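Local coordinates for polyketide biosynthesis 3-hydroxy-3-methylglutaryl-ACP synthase PksG (Bacillus subtilis, PDB 4YXT), which catalyses the aldol condensation of an acetyl group on the carrier protein AcpK with a beta-ketothioester polyketide intermediate on PksL during synthesis of the antibiotic bacillaene, at residues N10-G14 with K354-R358; G88-S92 with R106-V110; K137-S143 with G171-V177; P286-Y290 with A307-G313. The protein carries 1 engineered substitution. All blocks are in the same frame, centred on the assembly; numbering follows the deposited sequence.

Contact 1 (N10-G14 with K354-R358); sequences NVFGG and KHLDR
The imidazole of His355, on the short helix 352-357, reaches the end of strand 5-12 and touches each residue from Val11 to Gly14. Its CG lies anti to the backbone N (chi1 154°), which sends the ring off the helix toward the strand. The polar link is a single weak hydrogen bond, His355 NE2 to Gly14 O at 3.4 Å. In the plane of the same ring, at its edge, the backbone N of Gly13 sits 3.2 Å from His355 CE1, a contact without a hydrogen bond.

Between aromatic groups the meeting is slight: the Phe12 and His355 rings are nearly parallel (16°) but slid apart, with centroids 5.2 Å apart, and Phe12 CD1 comes 3.8 Å from His355 NE2. The Phe12 ring also meets Phe54 edge-to-face. Apolar packing comes from Leu356 CD2, 4.3 Å from Gly13 CA, while Val11 leans on Leu304 and Ala307 of helix 301-312.

His355 ND1 is buried here without a polar partner; the nearest atom across the contact is Val11 O at 3.9 Å. With a long bond on one nitrogen and none on the other, the imidazole is probably held mainly by van der Waals contact with the strand end, the weak bond adding little.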
loop_
_atom_site.group_PDB
_atom_site.type_symbol
_atom_site.label_atom_id
_atom_site.label_comp_id
_atom_site.label_asym_id
_atom_site.label_seq_id
_atom_site.Cartn_x
_atom_site.Cartn_y
_atom_site.Cartn_z
ATOM N N ASN A 10 1.383 16.013 12.892
ATOM C CA ASN A 10 1.465 17.339 12.338
ATOM C C ASN A 10 0.835 17.451 10.969
ATOM O O ASN A 10 0.888 16.543 10.178
ATOM C CB ASN A 10 2.902 17.829 12.249
ATOM C CG ASN A 10 2.969 19.302 11.851
ATOM O OD1 ASN A 10 2.182 20.096 12.332
ATOM N ND2 ASN A 10 3.800 19.638 10.943
ATOM N N VAL A 11 0.284 18.615 10.684
ATOM C CA VAL A 11 -0.540 18.826 9.512
ATOM C C VAL A 11 0.226 19.793 8.696
ATOM O O VAL A 11 0.763 20.684 9.291
ATOM C CB VAL A 11 -1.890 19.515 9.901
ATOM C CG1 VAL A 11 -2.695 19.970 8.687
ATOM C CG2 VAL A 11 -2.722 18.584 10.742
ATOM N N PHE A 12 0.302 19.560 7.378
ATOM C CA PHE A 12 0.630 20.566 6.359
ATOM C C PHE A 12 -0.558 20.738 5.415
ATOM O O PHE A 12 -0.861 19.839 4.590
ATOM C CB PHE A 12 1.805 20.162 5.485
ATOM C CG PHE A 12 2.304 21.281 4.602
ATOM C CD1 PHE A 12 3.023 22.331 5.150
ATOM C CD2 PHE A 12 2.048 21.297 3.238
ATOM C CE1 PHE A 12 3.493 23.385 4.365
ATOM C CE2 PHE A 12 2.523 22.344 2.450
ATOM C CZ PHE A 12 3.241 23.391 3.022
ATOM N N GLY A 13 -1.222 21.890 5.542
ATOM C CA GLY A 13 -2.362 22.262 4.697
ATOM C C GLY A 13 -2.059 23.313 3.653
ATOM O O GLY A 13 -2.871 24.186 3.398
ATOM N N GLY A 14 -0.897 23.208 3.033
ATOM C CA GLY A 14 -0.594 23.953 1.827
ATOM C C GLY A 14 0.154 25.225 2.170
ATOM O O GLY A 14 0.198 25.656 3.321
ATOM N N LYS A 354 -1.617 28.180 13.785
ATOM C CA LYS A 354 -0.696 29.264 13.374
ATOM C C LYS A 354 -0.177 28.989 11.950
ATOM O O LYS A 354 -0.170 29.849 11.045
ATOM C CB LYS A 354 0.418 29.318 14.415
ATOM C CG LYS A 354 1.343 30.511 14.434
ATOM C CD LYS A 354 2.407 30.299 15.528
ATOM C CE LYS A 354 3.790 30.738 15.081
ATOM N NZ LYS A 354 4.334 30.028 13.879
ATOM N N HIS A 355 0.209 27.760 11.681
ATOM C CA HIS A 355 0.614 27.497 10.312
ATOM C C HIS A 355 -0.494 27.781 9.271
ATOM O O HIS A 355 -0.257 28.367 8.204
ATOM C CB HIS A 355 1.126 26.058 10.181
ATOM C CG HIS A 355 0.969 25.521 8.805
ATOM N ND1 HIS A 355 0.167 24.435 8.516
ATOM C CD2 HIS A 355 1.448 25.965 7.624
ATOM C CE1 HIS A 355 0.178 24.223 7.212
ATOM N NE2 HIS A 355 0.929 25.148 6.647
ATOM N N LEU A 356 -1.722 27.336 9.554
ATOM C CA LEU A 356 -2.813 27.565 8.623
ATOM C C LEU A 356 -3.083 29.082 8.436
ATOM O O LEU A 356 -3.366 29.563 7.305
ATOM C CB LEU A 356 -4.078 26.881 9.118
ATOM C CG LEU A 356 -4.045 25.339 9.194
ATOM C CD1 LEU A 356 -5.291 24.804 9.858
ATOM C CD2 LEU A 356 -3.896 24.740 7.835
ATOM N N ASP A 357 -2.993 29.837 9.536
ATOM C CA ASP A 357 -3.078 31.305 9.401
ATOM C C ASP A 357 -2.027 31.940 8.444
ATOM O O ASP A 357 -2.277 33.029 7.952
ATOM C CB ASP A 357 -2.968 32.018 10.749
ATOM C CG ASP A 357 -3.995 31.566 11.750
ATOM O OD1 ASP A 357 -5.108 31.124 11.358
ATOM O OD2 ASP A 357 -3.671 31.642 12.950
ATOM N N ARG A 358 -0.874 31.295 8.178
ATOM C CA ARG A 358 0.189 31.961 7.381
ATOM C C ARG A 358 0.221 31.609 5.936
ATOM O O ARG A 358 1.173 31.970 5.249
ATOM C CB ARG A 358 1.595 31.736 7.948
ATOM C CG ARG A 358 1.620 31.430 9.434
ATOM C CD ARG A 358 2.661 32.225 10.215
ATOM N NE ARG A 358 2.151 32.597 11.538
ATOM C CZ ARG A 358 2.886 33.116 12.522
ATOM N NH1 ARG A 358 4.189 33.324 12.374
ATOM N NH2 ARG A 358 2.314 33.428 13.679
#

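Contact 2 (G88-S92 with R106-V110); sequences GKSLS and RLFEV
Glu109, Ser92 and Ser90 bury the most surface where the start of helix 91-99 meets strand 106-111. The Glu109 chain runs extended from the strand, its CG anti to the backbone N (chi1 -162°), and delivers the carboxylate to the first turn of the helix. There Glu109 OE1 accepts from Leu91 N at 2.9 Å in a nearly straight bond (167°), the N-H meeting the oxygen almost along its C-O axis. A water bridges the same OE1, at 2.8 Å, to Lys89 O, so two donors grip this oxygen; Leu91 CG packs 3.5 Å from it. The other oxygen, Glu109 OE2, forms a salt bridge with Lys111 of the second subunit.

Ser92 points its hydroxyl at the strand backbone: OG donates to Phe108 O at 2.8 Å, approaching from above the carbonyl plane, and also bonds to Thr79 OG1 on the adjoining strand. Its CB rests on Leu107 CB.

Ser90 is the N-cap residue, its OG taking a weak bond from Ser92 N, and its CB lies 3.5 Å from Glu109 CB. Gln112 of the second subunit bonds the same hydroxyl. The acidic group beside the helix N-terminus probably gains from the helix dipole. Helix and strand belong to the beta-alpha-beta unit 74-80, 91-99, 106-111 of the thiolase-like fold, at the edge where the sheet continues into the partner subunit.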
loop_
_atom_site.group_PDB
_atom_site.type_symbol
_atom_site.label_atom_id
_atom_site.label_comp_id
_atom_site.label_asym_id
_atom_site.label_seq_id
_atom_site.Cartn_x
_atom_site.Cartn_y
_atom_site.Cartn_z
ATOM N N GLY A 88 5.138 1.970 -9.468
ATOM C CA GLY A 88 5.956 1.098 -8.627
ATOM C C GLY A 88 6.729 1.814 -7.531
ATOM O O GLY A 88 6.658 1.459 -6.364
ATOM N N LYS A 89 7.467 2.843 -7.911
ATOM C CA LYS A 89 8.235 3.637 -6.963
ATOM C C LYS A 89 7.327 4.444 -6.015
ATOM O O LYS A 89 6.580 5.338 -6.423
ATOM C CB LYS A 89 9.172 4.563 -7.717
ATOM C CG LYS A 89 10.279 5.177 -6.883
ATOM C CD LYS A 89 11.051 6.142 -7.776
ATOM C CE LYS A 89 12.089 6.961 -7.027
ATOM N NZ LYS A 89 13.179 6.107 -6.503
ATOM N N SER A 90 7.393 4.127 -4.731
ATOM C CA SER A 90 6.574 4.831 -3.793
ATOM C C SER A 90 7.094 6.206 -3.343
ATOM O O SER A 90 8.288 6.505 -3.318
ATOM C CB SER A 90 6.334 3.981 -2.519
ATOM O OG SER A 90 7.465 3.996 -1.730
ATOM N N LEU A 91 6.150 7.027 -2.941
ATOM C CA LEU A 91 6.468 8.304 -2.360
ATOM C C LEU A 91 7.446 8.168 -1.211
ATOM O O LEU A 91 8.201 9.134 -0.923
ATOM C CB LEU A 91 5.181 8.968 -1.869
ATOM C CG LEU A 91 4.199 9.347 -2.942
ATOM C CD1 LEU A 91 2.818 9.755 -2.393
ATOM C CD2 LEU A 91 4.846 10.498 -3.737
ATOM N N SER A 92 7.361 7.043 -0.482
ATOM C CA SER A 92 8.173 6.855 0.713
ATOM C C SER A 92 9.703 6.856 0.474
ATOM O O SER A 92 10.479 7.102 1.406
ATOM C CB SER A 92 7.796 5.560 1.454
ATOM O OG SER A 92 6.464 5.629 1.964
ATOM N N ARG A 106 11.833 -0.165 6.767
ATOM C CA ARG A 106 10.898 -0.475 5.662
ATOM C C ARG A 106 10.181 0.754 5.159
ATOM O O ARG A 106 9.640 1.542 5.974
ATOM C CB ARG A 106 9.851 -1.453 6.053
ATOM C CG ARG A 106 10.381 -2.694 6.695
ATOM C CD ARG A 106 9.185 -3.561 7.018
ATOM N NE ARG A 106 9.529 -4.906 7.420
ATOM C CZ ARG A 106 9.348 -5.411 8.643
ATOM N NH1 ARG A 106 8.845 -4.663 9.624
ATOM N NH2 ARG A 106 9.707 -6.674 8.874
ATOM N N LEU A 107 10.108 0.848 3.821
ATOM C CA LEU A 107 9.487 1.947 3.071
ATOM C C LEU A 107 8.475 1.364 2.052
ATOM O O LEU A 107 8.865 0.499 1.234
ATOM C CB LEU A 107 10.547 2.580 2.178
ATOM C CG LEU A 107 11.769 3.113 2.872
ATOM C CD1 LEU A 107 12.909 3.451 1.918
ATOM C CD2 LEU A 107 11.296 4.315 3.656
ATOM N N PHE A 108 7.231 1.823 2.095
ATOM C CA PHE A 108 6.231 1.495 1.071
ATOM C C PHE A 108 5.009 2.411 1.139
ATOM O O PHE A 108 4.897 3.260 2.030
ATOM C CB PHE A 108 5.780 0.013 1.120
ATOM C CG PHE A 108 5.254 -0.434 2.475
ATOM C CD1 PHE A 108 6.117 -0.875 3.439
ATOM C CD2 PHE A 108 3.909 -0.331 2.776
ATOM C CE1 PHE A 108 5.668 -1.314 4.645
ATOM C CE2 PHE A 108 3.426 -0.766 3.998
ATOM C CZ PHE A 108 4.316 -1.261 4.934
ATOM N N GLU A 109 4.114 2.240 0.169
ATOM C CA GLU A 109 3.005 3.047 -0.000
ATOM C C GLU A 109 1.798 2.149 0.126
ATOM O O GLU A 109 1.840 0.974 -0.307
ATOM C CB GLU A 109 3.047 3.618 -1.469
ATOM C CG GLU A 109 2.185 4.818 -1.728
ATOM C CD GLU A 109 2.415 5.487 -3.124
ATOM O OE1 GLU A 109 3.558 5.964 -3.504
ATOM O OE2 GLU A 109 1.380 5.603 -3.807
ATOM N N VAL A 110 0.704 2.738 0.631
ATOM C CA VAL A 110 -0.560 2.070 0.798
ATOM C C VAL A 110 -1.677 2.883 0.161
ATOM O O VAL A 110 -1.701 4.124 0.280
ATOM C CB VAL A 110 -0.905 1.866 2.296
ATOM C CG1 VAL A 110 -2.358 1.520 2.423
ATOM C CG2 VAL A 110 -0.094 0.712 2.824
HETATM O O HOH W 1 4.036 6.920 -6.092
#

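Contact 3 (K137-S143 with G171-V177); sequences KALVIAS and GAVAVLV
Val140 and Val175 face each other through the shortest of the backbone bonds, Val175 N to Val140 O at 2.6 Å, returned by Val140 N to Val175 O at 2.8 Å in a straight line (180°). Ala138 with Val177 and Ala142 with Val173 are the other hydrogen-bonded pairs, each joined by two bonds; Ala142 N to Val173 O is more bent, at 149°. Leu139-Leu176 and Ile141-Ala174, both non-hydrogen-bonded, lie between them, and Ser143-Ala172 follows beyond Ala142-Val173. CA-H...O contacts add to the ladder, the closest from Ala172 CA to Ala142 O at 3.0 Å.

This is a regular antiparallel ladder between strands 137-145 and 170-178, inner neighbours in the mixed sheet of the thiolase-like fold. Strand 74-80 adjoins 137-145, and strand 5-12 adjoins 170-178.

On the face of Leu139 and Ile141, Ile141 CG1 packs 4.0 Å from Ala174 CB, and the CD1 atoms of Leu139 and Leu176 approach to 4.4 Å. Both leucines set CG anti to the backbone N (Leu139 chi1 -173°), which carries their ends toward the partner strand. Ser143 OG lies 3.6 Å from Ala172 CB and bonds Pro51 O; helix 51-64 covers this face. The opposite face is lined by valines and alanines, with Val140 CG2 diagonally beside Val177 CG2. Ala142 and Val173 pack there against Ala300, and Ala142 is about 9 Å, side chain to side chain, from Cys114, the likely acyl-thioester nucleophile.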
loop_
_atom_site.group_PDB
_atom_site.type_symbol
_atom_site.label_atom_id
_atom_site.label_comp_id
_atom_site.label_asym_id
_atom_site.label_seq_id
_atom_site.Cartn_x
_atom_site.Cartn_y
_atom_site.Cartn_z
ATOM N N LYS A 137 10.004 2.812 16.126
ATOM C CA LYS A 137 8.860 3.675 15.887
ATOM C C LYS A 137 8.483 3.511 14.411
ATOM O O LYS A 137 9.221 2.906 13.615
ATOM C CB LYS A 137 9.280 5.111 16.232
ATOM C CG LYS A 137 9.400 5.386 17.701
ATOM C CD LYS A 137 10.532 6.317 18.056
ATOM C CE LYS A 137 10.171 7.373 19.088
ATOM N NZ LYS A 137 9.649 6.834 20.375
ATOM N N ALA A 138 7.330 4.021 14.057
ATOM C CA ALA A 138 6.903 4.104 12.675
ATOM C C ALA A 138 6.450 5.520 12.427
ATOM O O ALA A 138 5.895 6.194 13.312
ATOM C CB ALA A 138 5.740 3.141 12.440
ATOM N N LEU A 139 6.631 5.947 11.194
ATOM C CA LEU A 139 6.104 7.174 10.683
ATOM C C LEU A 139 5.105 6.860 9.546
ATOM O O LEU A 139 5.422 6.132 8.627
ATOM C CB LEU A 139 7.259 7.976 10.150
ATOM C CG LEU A 139 6.973 9.396 9.709
ATOM C CD1 LEU A 139 6.316 10.283 10.770
ATOM C CD2 LEU A 139 8.290 9.958 9.316
ATOM N N VAL A 140 3.875 7.349 9.695
ATOM C CA VAL A 140 2.852 7.182 8.714
ATOM C C VAL A 140 2.548 8.581 8.285
ATOM O O VAL A 140 2.353 9.473 9.117
ATOM C CB VAL A 140 1.560 6.540 9.291
ATOM C CG1 VAL A 140 0.511 6.375 8.215
ATOM C CG2 VAL A 140 1.850 5.203 9.911
ATOM N N ILE A 141 2.497 8.754 6.982
ATOM C CA ILE A 141 2.258 10.016 6.392
ATOM C C ILE A 141 1.139 9.826 5.343
ATOM O O ILE A 141 1.308 9.110 4.393
ATOM C CB ILE A 141 3.522 10.503 5.674
ATOM C CG1 ILE A 141 4.661 10.696 6.665
ATOM C CG2 ILE A 141 3.221 11.795 4.922
ATOM C CD1 ILE A 141 5.883 11.364 6.060
ATOM N N ALA A 142 0.000 10.460 5.557
ATOM C CA ALA A 142 -1.019 10.525 4.557
ATOM C C ALA A 142 -0.900 11.866 3.785
ATOM O O ALA A 142 -0.981 12.906 4.387
ATOM C CB ALA A 142 -2.371 10.356 5.209
ATOM N N SER A 143 -0.706 11.808 2.456
ATOM C CA SER A 143 -0.469 12.962 1.552
ATOM C C SER A 143 -1.327 12.817 0.276
ATOM O O SER A 143 -1.164 11.872 -0.496
ATOM C CB SER A 143 1.035 12.987 1.178
ATOM O OG SER A 143 1.512 14.249 0.656
ATOM N N GLY A 171 -3.319 18.425 1.096
ATOM C CA GLY A 171 -2.908 18.403 2.478
ATOM C C GLY A 171 -2.119 17.159 2.746
ATOM O O GLY A 171 -2.085 16.265 1.893
ATOM N N ALA A 172 -1.486 17.116 3.926
ATOM C CA ALA A 172 -0.805 15.933 4.403
ATOM C C ALA A 172 -0.785 16.002 5.882
ATOM O O ALA A 172 -0.759 17.097 6.460
ATOM C CB ALA A 172 0.612 15.789 3.839
ATOM N N VAL A 173 -0.895 14.836 6.492
ATOM C CA VAL A 173 -0.751 14.681 7.925
ATOM C C VAL A 173 0.274 13.561 8.213
ATOM O O VAL A 173 0.179 12.456 7.649
ATOM C CB VAL A 173 -2.070 14.299 8.640
ATOM C CG1 VAL A 173 -1.880 14.241 10.166
ATOM C CG2 VAL A 173 -3.193 15.265 8.357
ATOM N N ALA A 174 1.224 13.837 9.098
ATOM C CA ALA A 174 2.270 12.903 9.378
ATOM C C ALA A 174 2.040 12.499 10.797
ATOM O O ALA A 174 1.770 13.348 11.649
ATOM C CB ALA A 174 3.625 13.567 9.197
ATOM N N VAL A 175 2.122 11.209 11.067
ATOM C CA VAL A 175 1.817 10.652 12.351
ATOM C C VAL A 175 2.991 9.732 12.746
ATOM O O VAL A 175 3.260 8.758 12.047
ATOM C CB VAL A 175 0.530 9.794 12.274
ATOM C CG1 VAL A 175 0.255 9.074 13.583
ATOM C CG2 VAL A 175 -0.737 10.569 11.879
ATOM N N LEU A 176 3.632 10.030 13.885
ATOM C CA LEU A 176 4.654 9.222 14.504
ATOM C C LEU A 176 4.065 8.271 15.506
ATOM O O LEU A 176 3.408 8.687 16.414
ATOM C CB LEU A 176 5.633 10.123 15.260
ATOM C CG LEU A 176 6.893 9.441 15.819
ATOM C CD1 LEU A 176 7.906 9.075 14.738
ATOM C CD2 LEU A 176 7.521 10.361 16.859
ATOM N N VAL A 177 4.327 6.982 15.338
ATOM C CA VAL A 177 3.672 5.937 16.057
ATOM C C VAL A 177 4.765 5.220 16.845
ATOM O O VAL A 177 5.882 4.930 16.326
ATOM C CB VAL A 177 2.931 4.975 15.095
ATOM C CG1 VAL A 177 2.253 3.848 15.833
ATOM C CG2 VAL A 177 1.912 5.728 14.229
#

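Contact 4 (P286-Y290 with A307-G313); sequences PGLNY and ASTIDQG
Tyr290 lays its ring along helix 301-312, one face over Ser308 and the hydroxyl end at Asp311. The ring begins beside Ser308, with Tyr290 CD2 3.6 Å from Ser308 CB and the serine OG over the face near its rim. At the far end Tyr290 OH donates to Asp311 OD2 at 2.8 Å. The carboxylate stands almost perpendicular to the ring (84°); OD2 itself sits at the ring's edge, near its plane, and accepts through its anti lone pair. The Gln312 amide is also steeply turned against the ring, and its OE1 lies 3.1 Å from Tyr290 OH. That amide stacks on the amide of Asn289, their planes 20° apart.

Ser308 is the polar hub. With OG anti to its backbone N (chi1 -170°), it donates to Pro286 O at 2.7 Å, within the carbonyl plane, and accepts from Tyr290 N at 3.1 Å. One buried hydroxyl thus links the carbonyl of Pro286 to the N-H of Tyr290.

Gly287 lies close against the helix, its CA only 3.2 Å from Thr309 OG1. A water joins that hydroxyl to Gly287 N, the latter bond weak, and Thr309 OG1 also bonds Ala305 O within the helix.

Around the contact, Tyr290 rests on Ile352 and Leu356 of helix 352-357, Pro286 and Thr309 touch Tyr246 of strand 246-249, and Ile310 packs on Ile321 of strand 319-327.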
loop_
_atom_site.group_PDB
_atom_site.type_symbol
_atom_site.label_atom_id
_atom_site.label_comp_id
_atom_site.label_asym_id
_atom_site.label_seq_id
_atom_site.Cartn_x
_atom_site.Cartn_y
_atom_site.Cartn_z
ATOM N N PRO A 286 -15.557 20.422 17.479
ATOM C CA PRO A 286 -14.088 20.679 17.534
ATOM C C PRO A 286 -13.240 20.050 16.351
ATOM O O PRO A 286 -12.356 20.727 15.738
ATOM C CB PRO A 286 -13.702 20.104 18.892
ATOM C CG PRO A 286 -14.962 20.307 19.726
ATOM C CD PRO A 286 -16.088 20.019 18.784
ATOM N N GLY A 287 -13.573 18.811 15.993
ATOM C CA GLY A 287 -12.858 18.101 14.942
ATOM C C GLY A 287 -12.970 18.709 13.569
ATOM O O GLY A 287 -12.091 18.492 12.767
ATOM N N LEU A 288 -14.011 19.521 13.311
ATOM C CA LEU A 288 -14.246 20.077 11.963
ATOM C C LEU A 288 -13.501 21.364 11.685
ATOM O O LEU A 288 -13.427 21.787 10.538
ATOM C CB LEU A 288 -15.751 20.347 11.724
ATOM C CG LEU A 288 -16.674 19.161 11.430
ATOM C CD1 LEU A 288 -16.722 18.235 12.631
ATOM C CD2 LEU A 288 -18.075 19.650 11.138
ATOM N N ASN A 289 -12.985 22.003 12.729
ATOM C CA ASN A 289 -12.299 23.269 12.582
ATOM C C ASN A 289 -11.234 23.306 11.478
ATOM O O ASN A 289 -11.334 24.133 10.545
ATOM C CB ASN A 289 -11.695 23.671 13.913
ATOM C CG ASN A 289 -11.151 25.098 13.912
ATOM O OD1 ASN A 289 -10.235 25.441 13.197
ATOM N ND2 ASN A 289 -11.723 25.913 14.747
ATOM N N TYR A 290 -10.235 22.416 11.517
ATOM C CA TYR A 290 -9.164 22.473 10.484
ATOM C C TYR A 290 -9.641 21.969 9.122
ATOM O O TYR A 290 -9.224 22.423 8.052
ATOM C CB TYR A 290 -7.937 21.673 10.913
ATOM C CG TYR A 290 -7.285 22.144 12.147
ATOM C CD1 TYR A 290 -7.416 23.470 12.578
ATOM C CD2 TYR A 290 -6.524 21.282 12.909
ATOM C CE1 TYR A 290 -6.813 23.907 13.727
ATOM C CE2 TYR A 290 -5.906 21.715 14.077
ATOM C CZ TYR A 290 -6.039 23.027 14.493
ATOM O OH TYR A 290 -5.431 23.461 15.684
ATOM N N ALA A 307 -6.539 15.531 14.715
ATOM C CA ALA A 307 -5.681 16.660 15.111
ATOM C C ALA A 307 -6.504 17.887 15.535
ATOM O O ALA A 307 -6.210 18.540 16.550
ATOM C CB ALA A 307 -4.781 17.043 13.952
ATOM N N SER A 308 -7.551 18.168 14.761
ATOM C CA SER A 308 -8.422 19.305 15.039
ATOM C C SER A 308 -9.069 19.115 16.375
ATOM O O SER A 308 -9.094 20.065 17.137
ATOM C CB SER A 308 -9.475 19.540 13.948
ATOM O OG SER A 308 -10.167 20.805 14.133
ATOM N N THR A 309 -9.533 17.887 16.671
ATOM C CA THR A 309 -10.199 17.555 17.936
ATOM C C THR A 309 -9.259 17.718 19.143
ATOM O O THR A 309 -9.649 18.218 20.247
ATOM C CB THR A 309 -10.713 16.093 17.941
ATOM O OG1 THR A 309 -11.740 15.901 16.949
ATOM C CG2 THR A 309 -11.233 15.687 19.305
ATOM N N ILE A 310 -8.027 17.272 18.938
ATOM C CA ILE A 310 -7.013 17.373 19.961
ATOM C C ILE A 310 -6.590 18.812 20.196
ATOM O O ILE A 310 -6.462 19.182 21.317
ATOM C CB ILE A 310 -5.793 16.465 19.700
ATOM C CG1 ILE A 310 -6.229 14.997 19.777
ATOM C CG2 ILE A 310 -4.717 16.727 20.757
ATOM C CD1 ILE A 310 -5.323 14.036 19.084
ATOM N N ASP A 311 -6.389 19.634 19.166
ATOM C CA ASP A 311 -6.046 21.037 19.389
ATOM C C ASP A 311 -7.226 21.856 19.949
ATOM O O ASP A 311 -7.037 22.672 20.832
ATOM C CB ASP A 311 -5.490 21.715 18.120
ATOM C CG ASP A 311 -4.003 21.371 17.860
ATOM O OD1 ASP A 311 -3.422 20.551 18.610
ATOM O OD2 ASP A 311 -3.410 21.915 16.893
ATOM N N GLN A 312 -8.444 21.612 19.475
ATOM C CA GLN A 312 -9.563 22.501 19.795
ATOM C C GLN A 312 -10.421 22.028 20.938
ATOM O O GLN A 312 -11.169 22.812 21.492
ATOM C CB GLN A 312 -10.401 22.759 18.554
ATOM C CG GLN A 312 -9.583 23.230 17.362
ATOM C CD GLN A 312 -8.934 24.580 17.575
ATOM O OE1 GLN A 312 -7.775 24.815 17.177
ATOM N NE2 GLN A 312 -9.666 25.480 18.215
ATOM N N GLY A 313 -10.262 20.786 21.370
ATOM C CA GLY A 313 -11.161 20.216 22.357
ATOM C C GLY A 313 -10.642 20.413 23.757
ATOM O O GLY A 313 -9.631 21.007 23.937
HETATM O O HOH W 2 -14.271 16.879 17.556
#

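Contacts 2, 3 and 4 follow one another along the chain, all nested inside the long loop that contact 1 closes between an early strand and a late helix of the chain. Contacts 1, 2 and 3 reach the same mixed sheet. Contact 1 touches contact 3 directly, since strand 5-12 pairs with 170-178, and also packs against contact 4. Contact 2 lies at the interface with the second subunit, its centre about 13 Å from that of contact 3 and about 29 Å from that of contact 4, which is across the chain's centre. Contact 1 joins a strand of the N-terminal family region to a helix of the C-terminal one, linking the sheet to the helices of contact 4.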